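Local coordinates for periplasmic branched-chain amino acid-binding protein (Burkholderia mallei, PDB 3I09) that probably captures a small ligand, such as a branched-chain amino acid, in the periplasm and delivers it to an ABC transporter, at residues S252-R257 / Y334-K339. Sequence-based numbering, arbitrary orientation.
Sequences SWYWNR and YLMEVK
Tyr334, on strand 329-338, meets Tyr254 in an edge-to-face aromatic pair that joins a beta strand to the loop between strand 248-251 and helix 259-272 of this type I periplasmic binding protein. Tyr254 is modelled in two conformers, and its ring contacts hold for the one described here. Strands 248-251 and 329-338 pair antiparallel, and residues 252-257 carry the chain on from that pairing into a type I turn closed by Arg257 N to Tyr254 O. Tyr254 presents its edge to the face of the Tyr334 ring, CE1 of Tyr254 lying 4.4 Å from Tyr334 CG. The ring centroids are 5.9 Å apart and the planes stand at 74°. CG of Tyr254 lies between its own backbone N and carbonyl carbon (chi1 59°), and the ring is wedged between two neighbours. Over one face sits the selenium of selenomethionine Met336, SE being 3.8 Å from Tyr254 CD1 and displaced toward the rim, a Met-aromatic contact. Against the opposite face rests CB of Arg257, 3.3 Å above the ring plane. Outside the two segments, Val353 of strand 351-357 also touches Tyr254, while Thr356 of that strand touches Tyr334.

The CD2-CE2 edge of Tyr334 faces the backbone at Ser252, CE2 lying 3.6 Å from Ser252 O near the ring plane. Ser252 OG is hydrogen-bonded to Tyr318 OH, and the Ser252 side chain is about 12 Å from the bound acetoacetic acid, so the contact joins loop to sheet away from the pocket. Arg257 reaches the phenol end of Tyr334, the two side chains crossing at about a right angle. Arg257 NH2 also makes a weak hydrogen bond to Tyr318 O, while Arg257 NH1 donates to Tyr334 OH in a long, weak bond of 3.3 Å, bent to 121° at the hydrogen.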
loop_
_atom_site.group_PDB
_atom_site.type_symbol
_atom_site.label_atom_id
_atom_site.label_comp_id
_atom_site.label_asym_id
_atom_site.label_seq_id
_atom_site.Cartn_x
_atom_site.Cartn_y
_atom_site.Cartn_z
ATOM N N SER A 252 1.357 0.277 -7.879
ATOM C CA SER A 252 2.258 -0.836 -8.128
ATOM C C SER A 252 1.749 -1.854 -9.118
ATOM O O SER A 252 2.507 -2.728 -9.525
ATOM C CB SER A 252 2.586 -1.562 -6.804
ATOM O OG SER A 252 1.451 -2.243 -6.300
ATOM N N TRP A 253 0.456 -1.811 -9.443
ATOM C CA TRP A 253 -0.174 -2.867 -10.266
ATOM C C TRP A 253 -1.525 -2.384 -10.719
ATOM O O TRP A 253 -2.180 -1.604 -10.015
ATOM C CB TRP A 253 -0.340 -4.121 -9.429
ATOM C CG TRP A 253 -0.815 -5.332 -10.143
ATOM C CD1 TRP A 253 -0.036 -6.270 -10.750
ATOM C CD2 TRP A 253 -2.167 -5.778 -10.282
ATOM N NE1 TRP A 253 -0.818 -7.277 -11.277
ATOM C CE2 TRP A 253 -2.135 -7.001 -10.984
ATOM C CE3 TRP A 253 -3.404 -5.264 -9.882
ATOM C CZ2 TRP A 253 -3.305 -7.703 -11.321
ATOM C CZ3 TRP A 253 -4.561 -6.002 -10.159
ATOM C CH2 TRP A 253 -4.505 -7.180 -10.893
ATOM N N TYR A 254 -1.918 -2.804 -11.925
ATOM C CA TYR A 254 -3.247 -2.491 -12.427
ATOM C C TYR A 254 -3.704 -3.653 -13.291
ATOM O O TYR A 254 -2.895 -4.295 -14.034
ATOM C CB TYR A 254 -3.328 -1.126 -13.169
ATOM C CG TYR A 254 -2.428 -0.982 -14.378
ATOM C CD1 TYR A 254 -1.047 -0.878 -14.242
ATOM C CD2 TYR A 254 -2.962 -0.945 -15.665
ATOM C CE1 TYR A 254 -0.223 -0.730 -15.359
ATOM C CE2 TYR A 254 -2.149 -0.805 -16.772
ATOM C CZ TYR A 254 -0.786 -0.702 -16.614
ATOM O OH TYR A 254 0.018 -0.588 -17.720
ATOM N N TRP A 255 -4.992 -3.950 -13.146
ATOM C CA TRP A 255 -5.566 -5.179 -13.709
ATOM C C TRP A 255 -5.369 -5.279 -15.218
ATOM O O TRP A 255 -5.209 -6.378 -15.743
ATOM C CB TRP A 255 -7.054 -5.281 -13.323
ATOM C CG TRP A 255 -7.925 -4.273 -13.996
ATOM C CD1 TRP A 255 -8.267 -3.008 -13.564
ATOM C CD2 TRP A 255 -8.562 -4.463 -15.239
ATOM N NE1 TRP A 255 -9.093 -2.410 -14.484
ATOM C CE2 TRP A 255 -9.273 -3.275 -15.537
ATOM C CE3 TRP A 255 -8.586 -5.526 -16.157
ATOM C CZ2 TRP A 255 -10.018 -3.125 -16.715
ATOM C CZ3 TRP A 255 -9.302 -5.354 -17.351
ATOM C CH2 TRP A 255 -10.024 -4.177 -17.602
ATOM N N ASN A 256 -5.387 -4.145 -15.902
ATOM C CA ASN A 256 -5.350 -4.149 -17.367
ATOM C C ASN A 256 -3.948 -3.927 -17.944
ATOM O O ASN A 256 -3.809 -3.648 -19.119
ATOM C CB ASN A 256 -6.289 -3.080 -17.934
ATOM C CG ASN A 256 -6.726 -3.385 -19.373
ATOM O OD1 ASN A 256 -6.730 -4.546 -19.793
ATOM N ND2 ASN A 256 -7.117 -2.333 -20.138
ATOM N N ARG A 257 -2.915 -4.047 -17.115
ATOM C CA ARG A 257 -1.524 -3.829 -17.565
ATOM C C ARG A 257 -1.116 -4.762 -18.672
ATOM O O ARG A 257 -0.556 -4.301 -19.679
ATOM C CB ARG A 257 -0.522 -4.002 -16.402
ATOM C CG ARG A 257 0.954 -3.767 -16.783
ATOM C CD ARG A 257 1.941 -3.926 -15.581
ATOM N NE ARG A 257 1.925 -5.313 -15.107
ATOM C CZ ARG A 257 2.298 -5.737 -13.886
ATOM N NH1 ARG A 257 2.773 -4.900 -12.960
ATOM N NH2 ARG A 257 2.210 -7.023 -13.595
ATOM N N TYR A 334 4.464 2.422 -11.264
ATOM C CA TYR A 334 3.841 3.023 -12.450
ATOM C C TYR A 334 3.262 4.387 -12.115
ATOM O O TYR A 334 2.464 4.512 -11.171
ATOM C CB TYR A 334 2.733 2.098 -13.002
ATOM C CG TYR A 334 3.314 0.738 -13.293
ATOM C CD1 TYR A 334 4.086 0.538 -14.423
ATOM C CD2 TYR A 334 3.209 -0.303 -12.369
ATOM C CE1 TYR A 334 4.693 -0.657 -14.675
ATOM C CE2 TYR A 334 3.818 -1.509 -12.602
ATOM C CZ TYR A 334 4.556 -1.684 -13.756
ATOM O OH TYR A 334 5.188 -2.874 -13.992
ATOM N N LEU A 335 3.634 5.384 -12.904
ATOM C CA LEU A 335 3.018 6.718 -12.863
ATOM C C LEU A 335 1.885 6.665 -13.872
ATOM O O LEU A 335 2.116 6.396 -15.051
ATOM C CB LEU A 335 4.023 7.775 -13.285
ATOM C CG LEU A 335 3.587 9.234 -13.116
ATOM C CD1 LEU A 335 3.386 9.536 -11.604
ATOM C CD2 LEU A 335 4.594 10.184 -13.745
HETATM N N MSE A 336 0.659 6.887 -13.410
HETATM C CA MSE A 336 -0.508 6.827 -14.275
HETATM C C MSE A 336 -1.325 8.077 -14.240
HETATM O O MSE A 336 -1.246 8.877 -13.285
HETATM C CB MSE A 336 -1.319 5.630 -13.843
HETATM C CG MSE A 336 -0.299 4.513 -13.957
HETATM SE SE MSE A 336 -0.985 2.958 -14.166
HETATM C CE MSE A 336 -1.798 2.979 -12.494
ATOM N N GLU A 337 -2.083 8.274 -15.316
ATOM C CA GLU A 337 -3.014 9.372 -15.357
ATOM C C GLU A 337 -4.422 8.796 -15.493
ATOM O O GLU A 337 -4.648 7.871 -16.268
ATOM C CB GLU A 337 -2.686 10.348 -16.503
ATOM C CG GLU A 337 -3.623 11.522 -16.530
ATOM C CD GLU A 337 -3.348 12.543 -17.661
ATOM O OE1 GLU A 337 -2.806 12.139 -18.712
ATOM O OE2 GLU A 337 -3.747 13.725 -17.500
ATOM N N VAL A 338 -5.370 9.352 -14.739
ATOM C CA VAL A 338 -6.749 8.876 -14.785
ATOM C C VAL A 338 -7.382 9.358 -16.078
ATOM O O VAL A 338 -7.236 10.536 -16.462
ATOM C CB VAL A 338 -7.563 9.352 -13.581
ATOM C CG1 VAL A 338 -9.009 8.855 -13.727
ATOM C CG2 VAL A 338 -6.879 8.873 -12.255
ATOM N N LYS A 339 -7.995 8.424 -16.782
ATOM C CA LYS A 339 -8.678 8.687 -18.048
ATOM C C LYS A 339 -9.870 9.650 -18.013
ATOM O O LYS A 339 -10.569 9.772 -17.010
ATOM C CB LYS A 339 -9.161 7.368 -18.682
ATOM C CG LYS A 339 -8.036 6.532 -19.279
ATOM C CD LYS A 339 -8.573 5.230 -19.936
ATOM C CE LYS A 339 -7.504 4.563 -20.794
ATOM N NZ LYS A 339 -8.120 3.479 -21.599
#